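Local coordinates for superoxide dismutase [Fe] (Sulfolobus acidocaldarius, PDB 1B06), which catalyses the dismutation of superoxide radicals to hydrogen peroxide and molecular oxygen, using one iron ion in each subunit, at residues K7-P12 with N79-H84; A85-N90 with I168-E173. All blocks are in the same frame, centred on the assembly; numbering follows the deposited sequence.

Contact 1 (K7-P12 with N79-H84). With FE (Fe (III) ion), chain G.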
ATOM      1  N   LYS A   7     -17.398  20.390   8.928  1.00 29.65           N
ATOM      2  CA  LYS A   7     -17.390  20.180  10.367  1.00 30.48           C
ATOM      3  C   LYS A   7     -16.076  19.519  10.786  1.00 30.14           C
ATOM      4  O   LYS A   7     -15.437  18.825   9.996  1.00 30.51           O
ATOM      5  CB  LYS A   7     -18.571  19.298  10.774  1.00 42.88           C
ATOM      6  CG  LYS A   7     -18.671  19.048  12.273  1.00 60.74           C
ATOM      7  CD  LYS A   7     -19.874  19.759  12.880  1.00 75.30           C
ATOM      8  CE  LYS A   7     -19.720  19.929  14.389  1.00 82.95           C
ATOM      9  NZ  LYS A   7     -20.726  20.877  14.960  1.00 88.11           N
ATOM     10  N   ARG A   8     -15.665  19.752  12.027  1.00 26.25           N
ATOM     11  CA  ARG A   8     -14.432  19.169  12.532  1.00 22.18           C
ATOM     12  C   ARG A   8     -14.752  18.022  13.472  1.00 22.04           C
ATOM     13  O   ARG A   8     -15.891  17.865  13.904  1.00 26.63           O
ATOM     14  CB  ARG A   8     -13.610  20.223  13.267  1.00 20.72           C
ATOM     15  CG  ARG A   8     -13.266  21.436  12.416  1.00 23.59           C
ATOM     16  CD  ARG A   8     -12.328  21.071  11.271  1.00 26.47           C
ATOM     17  NE  ARG A   8     -11.822  22.252  10.575  1.00 26.51           N
ATOM     18  CZ  ARG A   8     -12.529  22.967   9.704  1.00 28.64           C
ATOM     19  NH1 ARG A   8     -13.777  22.622   9.418  1.00 29.08           N
ATOM     20  NH2 ARG A   8     -11.990  24.033   9.126  1.00 23.91           N
ATOM     21  N   TYR A   9     -13.745  17.219  13.786  1.00 21.59           N
ATOM     22  CA  TYR A   9     -13.933  16.079  14.675  1.00 19.56           C
ATOM     23  C   TYR A   9     -13.675  16.464  16.122  1.00 19.86           C
ATOM     24  O   TYR A   9     -12.887  17.366  16.404  1.00 17.15           O
ATOM     25  CB  TYR A   9     -12.995  14.933  14.269  1.00 21.13           C
ATOM     26  CG  TYR A   9     -13.370  14.295  12.950  1.00 16.15           C
ATOM     27  CD1 TYR A   9     -14.432  13.394  12.868  1.00 18.99           C
ATOM     28  CD2 TYR A   9     -12.701  14.633  11.776  1.00 16.29           C
ATOM     29  CE1 TYR A   9     -14.823  12.849  11.645  1.00 17.12           C
ATOM     30  CE2 TYR A   9     -13.085  14.095  10.548  1.00 13.51           C
ATOM     31  CZ  TYR A   9     -14.146  13.208  10.494  1.00 16.66           C
ATOM     32  OH  TYR A   9     -14.544  12.697   9.285  1.00 18.45           O
ATOM     33  N   GLU A  10     -14.346  15.772  17.035  1.00 24.60           N
ATOM     34  CA  GLU A  10     -14.190  16.027  18.457  1.00 27.40           C
ATOM     35  C   GLU A  10     -13.482  14.860  19.126  1.00 26.97           C
ATOM     36  O   GLU A  10     -13.738  13.703  18.803  1.00 30.10           O
ATOM     37  CB  GLU A  10     -15.556  16.235  19.108  1.00 41.83           C
ATOM     38  CG  GLU A  10     -15.833  17.681  19.500  1.00 66.65           C
ATOM     39  CD  GLU A  10     -17.247  18.119  19.160  1.00 78.64           C
ATOM     40  OE1 GLU A  10     -18.200  17.397  19.528  1.00 85.74           O
ATOM     41  OE2 GLU A  10     -17.403  19.185  18.522  1.00 85.62           O
ATOM     42  N   PHE A  11     -12.583  15.172  20.053  1.00 23.02           N
ATOM     43  CA  PHE A  11     -11.848  14.152  20.787  1.00 23.48           C
ATOM     44  C   PHE A  11     -12.803  13.541  21.815  1.00 22.94           C
ATOM     45  O   PHE A  11     -13.288  14.227  22.714  1.00 21.11           O
ATOM     46  CB  PHE A  11     -10.638  14.785  21.485  1.00 23.53           C
ATOM     47  CG  PHE A  11      -9.729  13.793  22.165  1.00 25.52           C
ATOM     48  CD1 PHE A  11      -9.242  12.688  21.480  1.00 19.14           C
ATOM     49  CD2 PHE A  11      -9.341  13.981  23.490  1.00 26.06           C
ATOM     50  CE1 PHE A  11      -8.385  11.789  22.097  1.00 18.53           C
ATOM     51  CE2 PHE A  11      -8.484  13.084  24.115  1.00 22.92           C
ATOM     52  CZ  PHE A  11      -8.005  11.986  23.412  1.00 19.28           C
ATOM     53  N   PRO A  12     -13.081  12.236  21.691  1.00 21.48           N
ATOM     54  CA  PRO A  12     -13.987  11.555  22.620  1.00 24.18           C
ATOM     55  C   PRO A  12     -13.383  11.313  24.003  1.00 26.47           C
ATOM     56  O   PRO A  12     -12.175  11.444  24.197  1.00 24.03           O
ATOM     57  CB  PRO A  12     -14.315  10.249  21.899  1.00 22.12           C
ATOM     58  CG  PRO A  12     -13.095   9.969  21.086  1.00 23.85           C
ATOM     59  CD  PRO A  12     -12.537  11.316  20.675  1.00 19.06           C
ATOM     60  N   ASN A  79      -9.146   7.698   9.887  1.00 13.61           N
ATOM     61  CA  ASN A  79      -9.252   6.288  10.240  1.00 15.11           C
ATOM     62  C   ASN A  79      -8.590   6.077  11.602  1.00 14.54           C
ATOM     63  O   ASN A  79      -9.090   5.320  12.432  1.00 16.58           O
ATOM     64  CB  ASN A  79      -8.568   5.414   9.179  1.00 13.54           C
ATOM     65  CG  ASN A  79      -9.527   4.975   8.077  1.00 15.41           C
ATOM     66  OD1 ASN A  79     -10.570   4.379   8.350  1.00 17.58           O
ATOM     67  ND2 ASN A  79      -9.174   5.268   6.824  1.00  8.35           N
ATOM     68  N   GLY A  80      -7.469   6.755  11.832  1.00 12.12           N
ATOM     69  CA  GLY A  80      -6.785   6.621  13.104  1.00 13.92           C
ATOM     70  C   GLY A  80      -7.704   6.989  14.257  1.00 16.42           C
ATOM     71  O   GLY A  80      -7.730   6.325  15.294  1.00 13.86           O
ATOM     72  N   HIS A  81      -8.472   8.054  14.070  1.00 16.25           N
ATOM     73  CA  HIS A  81      -9.404   8.525  15.083  1.00 17.26           C
ATOM     74  C   HIS A  81     -10.593   7.563  15.258  1.00 16.37           C
ATOM     75  O   HIS A  81     -10.850   7.063  16.357  1.00 16.84           O
ATOM     76  CB  HIS A  81      -9.886   9.939  14.703  1.00 15.22           C
ATOM     77  CG  HIS A  81     -11.255  10.282  15.204  1.00 14.46           C
ATOM     78  ND1 HIS A  81     -11.579  10.291  16.543  1.00 13.74           N
ATOM     79  CD2 HIS A  81     -12.384  10.632  14.541  1.00 14.32           C
ATOM     80  CE1 HIS A  81     -12.847  10.632  16.685  1.00 16.35           C
ATOM     81  NE2 HIS A  81     -13.359  10.844  15.487  1.00 17.73           N
ATOM     82  N   LYS A  82     -11.300   7.290  14.168  1.00 13.81           N
ATOM     83  CA  LYS A  82     -12.464   6.416  14.210  1.00  9.69           C
ATOM     84  C   LYS A  82     -12.183   5.022  14.752  1.00 14.68           C
ATOM     85  O   LYS A  82     -12.969   4.489  15.534  1.00 18.37           O
ATOM     86  CB  LYS A  82     -13.082   6.314  12.816  1.00 15.29           C
ATOM     87  CG  LYS A  82     -13.547   7.660  12.257  1.00 17.01           C
ATOM     88  CD  LYS A  82     -14.459   7.491  11.050  1.00 16.44           C
ATOM     89  CE  LYS A  82     -15.162   8.800  10.707  1.00 13.27           C
ATOM     90  NZ  LYS A  82     -16.482   8.936  11.402  1.00 17.09           N
ATOM     91  N   LEU A  83     -11.066   4.431  14.346  1.00 13.61           N
ATOM     92  CA  LEU A  83     -10.723   3.091  14.800  1.00 12.54           C
ATOM     93  C   LEU A  83     -10.380   3.054  16.285  1.00 14.33           C
ATOM     94  O   LEU A  83     -10.703   2.087  16.976  1.00 13.85           O
ATOM     95  CB  LEU A  83      -9.558   2.537  13.981  1.00 11.43           C
ATOM     96  CG  LEU A  83      -9.860   2.221  12.511  1.00 13.18           C
ATOM     97  CD1 LEU A  83      -8.649   1.550  11.895  1.00 14.82           C
ATOM     98  CD2 LEU A  83     -11.085   1.323  12.396  1.00 12.12           C
ATOM     99  N   HIS A  84      -9.727   4.100  16.779  1.00 12.45           N
ATOM    100  CA  HIS A  84      -9.378   4.149  18.192  1.00 15.28           C
ATOM    101  C   HIS A  84     -10.642   4.344  19.022  1.00 18.42           C
ATOM    102  O   HIS A  84     -10.761   3.812  20.124  1.00 21.21           O
ATOM    103  CB  HIS A  84      -8.388   5.283  18.459  1.00 15.65           C
ATOM    104  CG  HIS A  84      -6.966   4.891  18.223  1.00 10.44           C
ATOM    105  ND1 HIS A  84      -6.364   4.998  16.990  1.00 15.93           N
ATOM    106  CD2 HIS A  84      -6.052   4.324  19.042  1.00 13.96           C
ATOM    107  CE1 HIS A  84      -5.139   4.508  17.058  1.00 16.77           C
ATOM    108  NE2 HIS A  84      -4.925   4.092  18.293  1.00 15.00           N
TER
HETATM  109 FE    FE G 322      -3.246   2.701  18.534  1.00 18.06          FE
HETATM  110  O   HOH W   1      -3.132   2.476  16.471  1.00 15.16           O
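Tyr9, Glu10 and Pro12, on an irregular loop segment, 7-12, lie against His81 and Lys82 on the helical segment 79-84, with no hydrogen bond crossing between the two. His81 supplies most of the helix's share of the contact. Its CG stands anti to the backbone N (chi1 152°), and from there the ring meets three residues of the loop. Tyr9 CD1 comes within 3.8 Å of His81 NE2; the two rings, with centroids 5.3 Å apart and planes inclined at 56°, form an oblique aromatic pair. The CE1 corner of the imidazole approaches the backbone, 3.8 Å from Glu10 O. Pro12 CD closes on the edge of the same imidazole, 4.1 Å from His81 CE1. Lys82 crosses the Tyr9 side chain at about a right angle, its CE 4.2 Å from Tyr9 CE1, and a bend at chi4 (-91°) sets the direction of NZ.

The polar ends find their partners across a subunit boundary: Tyr9 OH bonds to Asp141 of the second subunit, His81 NE2 to Glu143 of the second subunit, and Lys82 NZ makes salt bridges to both of those acids. His81 ND1 is hydrogen-bonded to His38 of helix 27-57, so both ring nitrogens are engaged, which probably fixes the rotation of the imidazole.

One helical turn on, His84 ND1 donates to Gly80 O at 2.6 Å, almost in the ring plane, which is likely to steady the imidazole whose NE2 binds the iron at 2.2 Å. The contact thus lays the N-terminal loop on a helix of the alpha-hairpin domain of the iron/manganese superoxide dismutases, between a subunit interface and a metal-ligand histidine.

Contact 2 (A85-N90 with I168-E173); sequences AIYWNN and IVDEFE. With FE (Fe (III) ion), chain G.
Ile86 meets Ile168 through methyl groups, CG2 to CG2 at 3.9 Å, the two side chains crossing at about a right angle where helix 85-89 passes strand 168-170 at -108°. Next along the helix, Tyr87 buries more of its surface against 168-173 than any other residue of its segment. Its CG is anti to the backbone N (chi1 -179°), and the ring extends over Asp170, whose CB sits above one face, 3.9 Å from the ring centroid, in a CH-pi contact displaced toward the rim. Ring and carboxylate planes are 83° apart. Ile168 O comes in at the ring edge, 3.9 Å from Tyr87 CD1, and Tyr87 OH is hydrogen-bonded to Tyr187, which also binds Asp170 O. An alanine in place of Tyr87 would probably open a gap beside Asp170, leaving its CB without the ring face and Tyr187 without one hydroxyl partner.

At the end of the segment, Asn90 packs its CB against Ile168 CG2, and water 2 links the two backbones, donating to Ile168 O at 2.8 Å and more weakly to Asn90 O.

Asp170 OD2 binds the iron at 1.9 Å. The other oxygen, OD1, accepts from Phe172 N at 3.0 Å, met from above the carboxylate plane in an Asx turn, so that metal and backbone N-H each grip one oxygen and together probably limit the group's rotation. The tyrosine is therefore a second-shell residue behind a first-shell ligand, at the junction of the alpha-hairpin and C-terminal domains, where iron/manganese superoxide dismutases place their metal site.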
ATOM      1  N   ALA A  85     -11.590   5.098  18.476  1.00 17.75           N
ATOM      2  CA  ALA A  85     -12.849   5.354  19.156  1.00 15.26           C
ATOM      3  C   ALA A  85     -13.608   4.046  19.365  1.00 15.39           C
ATOM      4  O   ALA A  85     -14.238   3.843  20.401  1.00 18.92           O
ATOM      5  CB  ALA A  85     -13.686   6.325  18.348  1.00 13.09           C
ATOM      6  N   ILE A  86     -13.557   3.158  18.380  1.00 17.01           N
ATOM      7  CA  ILE A  86     -14.236   1.872  18.507  1.00 15.82           C
ATOM      8  C   ILE A  86     -13.471   0.993  19.501  1.00 17.44           C
ATOM      9  O   ILE A  86     -14.063   0.334  20.356  1.00 20.13           O
ATOM     10  CB  ILE A  86     -14.295   1.137  17.153  1.00 14.54           C
ATOM     11  CG1 ILE A  86     -15.163   1.923  16.171  1.00 14.52           C
ATOM     12  CG2 ILE A  86     -14.864  -0.260  17.344  1.00 10.62           C
ATOM     13  CD1 ILE A  86     -14.935   1.548  14.718  1.00 11.12           C
ATOM     14  N   TYR A  87     -12.148   1.002  19.370  1.00 16.49           N
ATOM     15  CA  TYR A  87     -11.244   0.222  20.209  1.00 13.43           C
ATOM     16  C   TYR A  87     -11.489   0.419  21.710  1.00 18.04           C
ATOM     17  O   TYR A  87     -11.613  -0.558  22.453  1.00 14.31           O
ATOM     18  CB  TYR A  87      -9.805   0.592  19.847  1.00 15.90           C
ATOM     19  CG  TYR A  87      -8.712  -0.133  20.603  1.00 12.24           C
ATOM     20  CD1 TYR A  87      -8.656  -1.526  20.639  1.00 15.99           C
ATOM     21  CD2 TYR A  87      -7.697   0.581  21.234  1.00 15.51           C
ATOM     22  CE1 TYR A  87      -7.601  -2.193  21.290  1.00 16.63           C
ATOM     23  CE2 TYR A  87      -6.643  -0.066  21.883  1.00 16.25           C
ATOM     24  CZ  TYR A  87      -6.598  -1.450  21.908  1.00 16.75           C
ATOM     25  OH  TYR A  87      -5.549  -2.077  22.544  1.00 16.29           O
ATOM     26  N   TRP A  88     -11.570   1.675  22.152  1.00 17.04           N
ATOM     27  CA  TRP A  88     -11.797   1.967  23.567  1.00 16.81           C
ATOM     28  C   TRP A  88     -13.116   1.378  24.054  1.00 16.12           C
ATOM     29  O   TRP A  88     -13.188   0.822  25.145  1.00 20.29           O
ATOM     30  CB  TRP A  88     -11.813   3.475  23.832  1.00 13.00           C
ATOM     31  CG  TRP A  88     -10.603   4.227  23.346  1.00 15.28           C
ATOM     32  CD1 TRP A  88     -10.603   5.404  22.659  1.00 14.90           C
ATOM     33  CD2 TRP A  88      -9.226   3.865  23.522  1.00 16.45           C
ATOM     34  NE1 TRP A  88      -9.316   5.801  22.393  1.00 19.59           N
ATOM     35  CE2 TRP A  88      -8.449   4.876  22.910  1.00 18.33           C
ATOM     36  CE3 TRP A  88      -8.571   2.788  24.134  1.00 19.62           C
ATOM     37  CZ2 TRP A  88      -7.047   4.843  22.892  1.00 13.10           C
ATOM     38  CZ3 TRP A  88      -7.173   2.755  24.116  1.00 18.01           C
ATOM     39  CH2 TRP A  88      -6.430   3.779  23.499  1.00 19.06           C
ATOM     40  N   ASN A  89     -14.157   1.505  23.241  1.00 14.76           N
ATOM     41  CA  ASN A  89     -15.475   0.998  23.598  1.00 13.84           C
ATOM     42  C   ASN A  89     -15.593  -0.511  23.440  1.00 15.98           C
ATOM     43  O   ASN A  89     -16.475  -1.138  24.032  1.00 16.74           O
ATOM     44  CB  ASN A  89     -16.542   1.676  22.744  1.00 17.76           C
ATOM     45  CG  ASN A  89     -16.798   3.102  23.168  1.00 21.91           C
ATOM     46  OD1 ASN A  89     -17.119   3.364  24.320  1.00 28.58           O
ATOM     47  ND2 ASN A  89     -16.655   4.033  22.237  1.00 30.45           N
ATOM     48  N   ASN A  90     -14.700  -1.088  22.644  1.00 13.39           N
ATOM     49  CA  ASN A  90     -14.711  -2.522  22.387  1.00 11.90           C
ATOM     50  C   ASN A  90     -13.995  -3.305  23.484  1.00 14.76           C
ATOM     51  O   ASN A  90     -13.852  -4.523  23.393  1.00 11.89           O
ATOM     52  CB  ASN A  90     -14.059  -2.805  21.032  1.00 13.12           C
ATOM     53  CG  ASN A  90     -14.618  -4.047  20.355  1.00 18.81           C
ATOM     54  OD1 ASN A  90     -15.834  -4.214  20.217  1.00 20.57           O
ATOM     55  ND2 ASN A  90     -13.723  -4.925  19.920  1.00 13.24           N
ATOM     56  N   ILE A 168     -12.381  -5.547  17.297  1.00 15.07           N
ATOM     57  CA  ILE A 168     -11.140  -4.970  16.801  1.00 12.89           C
ATOM     58  C   ILE A 168      -9.986  -4.954  17.799  1.00 13.00           C
ATOM     59  O   ILE A 168     -10.186  -4.738  18.994  1.00 15.81           O
ATOM     60  CB  ILE A 168     -11.385  -3.523  16.328  1.00 16.13           C
ATOM     61  CG1 ILE A 168     -10.120  -2.950  15.689  1.00 20.55           C
ATOM     62  CG2 ILE A 168     -11.832  -2.670  17.505  1.00 14.04           C
ATOM     63  CD1 ILE A 168     -10.386  -1.772  14.779  1.00 23.39           C
ATOM     64  N   VAL A 169      -8.776  -5.178  17.293  1.00 12.22           N
ATOM     65  CA  VAL A 169      -7.571  -5.160  18.119  1.00 12.60           C
ATOM     66  C   VAL A 169      -6.528  -4.279  17.466  1.00 11.40           C
ATOM     67  O   VAL A 169      -6.208  -4.462  16.289  1.00 10.70           O
ATOM     68  CB  VAL A 169      -6.895  -6.536  18.255  1.00 13.95           C
ATOM     69  CG1 VAL A 169      -6.322  -6.672  19.641  1.00 12.66           C
ATOM     70  CG2 VAL A 169      -7.856  -7.640  17.929  1.00 21.26           C
ATOM     71  N   ASP A 170      -5.987  -3.343  18.233  1.00  7.33           N
ATOM     72  CA  ASP A 170      -4.952  -2.444  17.739  1.00 10.81           C
ATOM     73  C   ASP A 170      -3.646  -3.217  17.785  1.00 12.10           C
ATOM     74  O   ASP A 170      -3.308  -3.796  18.819  1.00 16.33           O
ATOM     75  CB  ASP A 170      -4.852  -1.208  18.639  1.00  9.91           C
ATOM     76  CG  ASP A 170      -3.951  -0.128  18.065  1.00  9.58           C
ATOM     77  OD1 ASP A 170      -3.245  -0.370  17.057  1.00  5.17           O
ATOM     78  OD2 ASP A 170      -3.949   0.981  18.636  1.00 17.80           O
ATOM     79  N   GLU A 171      -2.913  -3.232  16.675  1.00 12.54           N
ATOM     80  CA  GLU A 171      -1.649  -3.953  16.633  1.00 10.68           C
ATOM     81  C   GLU A 171      -0.455  -3.075  16.288  1.00 12.03           C
ATOM     82  O   GLU A 171       0.600  -3.570  15.886  1.00 13.14           O
ATOM     83  CB  GLU A 171      -1.744  -5.135  15.664  1.00 14.56           C
ATOM     84  CG  GLU A 171      -2.432  -6.356  16.275  1.00 13.76           C
ATOM     85  CD  GLU A 171      -2.352  -7.576  15.379  1.00 18.47           C
ATOM     86  OE1 GLU A 171      -1.302  -8.258  15.376  1.00 15.50           O
ATOM     87  OE2 GLU A 171      -3.342  -7.851  14.673  1.00 19.07           O
ATOM     88  N   PHE A 172      -0.627  -1.766  16.432  1.00 11.49           N
ATOM     89  CA  PHE A 172       0.476  -0.840  16.209  1.00 10.38           C
ATOM     90  C   PHE A 172       1.358  -1.127  17.422  1.00 10.62           C
ATOM     91  O   PHE A 172       0.845  -1.425  18.499  1.00 10.12           O
ATOM     92  CB  PHE A 172      -0.014   0.606  16.271  1.00 13.04           C
ATOM     93  CG  PHE A 172      -0.296   1.212  14.927  1.00 14.72           C
ATOM     94  CD1 PHE A 172      -1.318   0.709  14.121  1.00 15.22           C
ATOM     95  CD2 PHE A 172       0.453   2.295  14.468  1.00 16.25           C
ATOM     96  CE1 PHE A 172      -1.590   1.278  12.870  1.00 16.36           C
ATOM     97  CE2 PHE A 172       0.192   2.873  13.222  1.00 19.93           C
ATOM     98  CZ  PHE A 172      -0.834   2.364  12.420  1.00 16.38           C
ATOM     99  N   GLU A 173       2.671  -1.040  17.267  1.00 14.61           N
ATOM    100  CA  GLU A 173       3.566  -1.327  18.386  1.00 12.94           C
ATOM    101  C   GLU A 173       3.303  -0.491  19.642  1.00 16.07           C
ATOM    102  O   GLU A 173       3.534  -0.967  20.754  1.00 17.28           O
ATOM    103  CB  GLU A 173       5.019  -1.162  17.942  1.00  7.01           C
ATOM    104  CG  GLU A 173       5.452  -2.226  16.964  1.00 10.19           C
ATOM    105  CD  GLU A 173       6.820  -1.975  16.391  1.00 10.99           C
ATOM    106  OE1 GLU A 173       7.133  -0.810  16.062  1.00 17.35           O
ATOM    107  OE2 GLU A 173       7.588  -2.950  16.263  1.00 21.25           O
TER
HETATM  108 FE    FE G 322      -3.246   2.701  18.534  1.00 18.06          FE
HETATM  109  O   HOH W   2     -11.314  -4.758  21.564  1.00 18.91           O
HETATM  110  O   HOH W   1      -3.132   2.476  16.471  1.00 15.16           O

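In the fold
Contacts 1 and 2 follow one another on helix 67-89, their centres about 13 Å apart, and meet at the iron. His84 from contact 1 and Asp170 from contact 2 are both ligands, with His84 NE2 3.3 Å from Asp170 OD2; His33 and His174 supply the other protein ligands, and water 1 lies 2.1 Å from the iron. The contacts also touch through apolar side chains, Leu83 CD2 lying 4.0 Å from Ile168 CD1. The two differ in setting: contact 1 is partly buried and faces the second subunit, its His81 side chain about 11 Å from that of Asp170, whereas contact 2 is wholly buried near the centre of the chain.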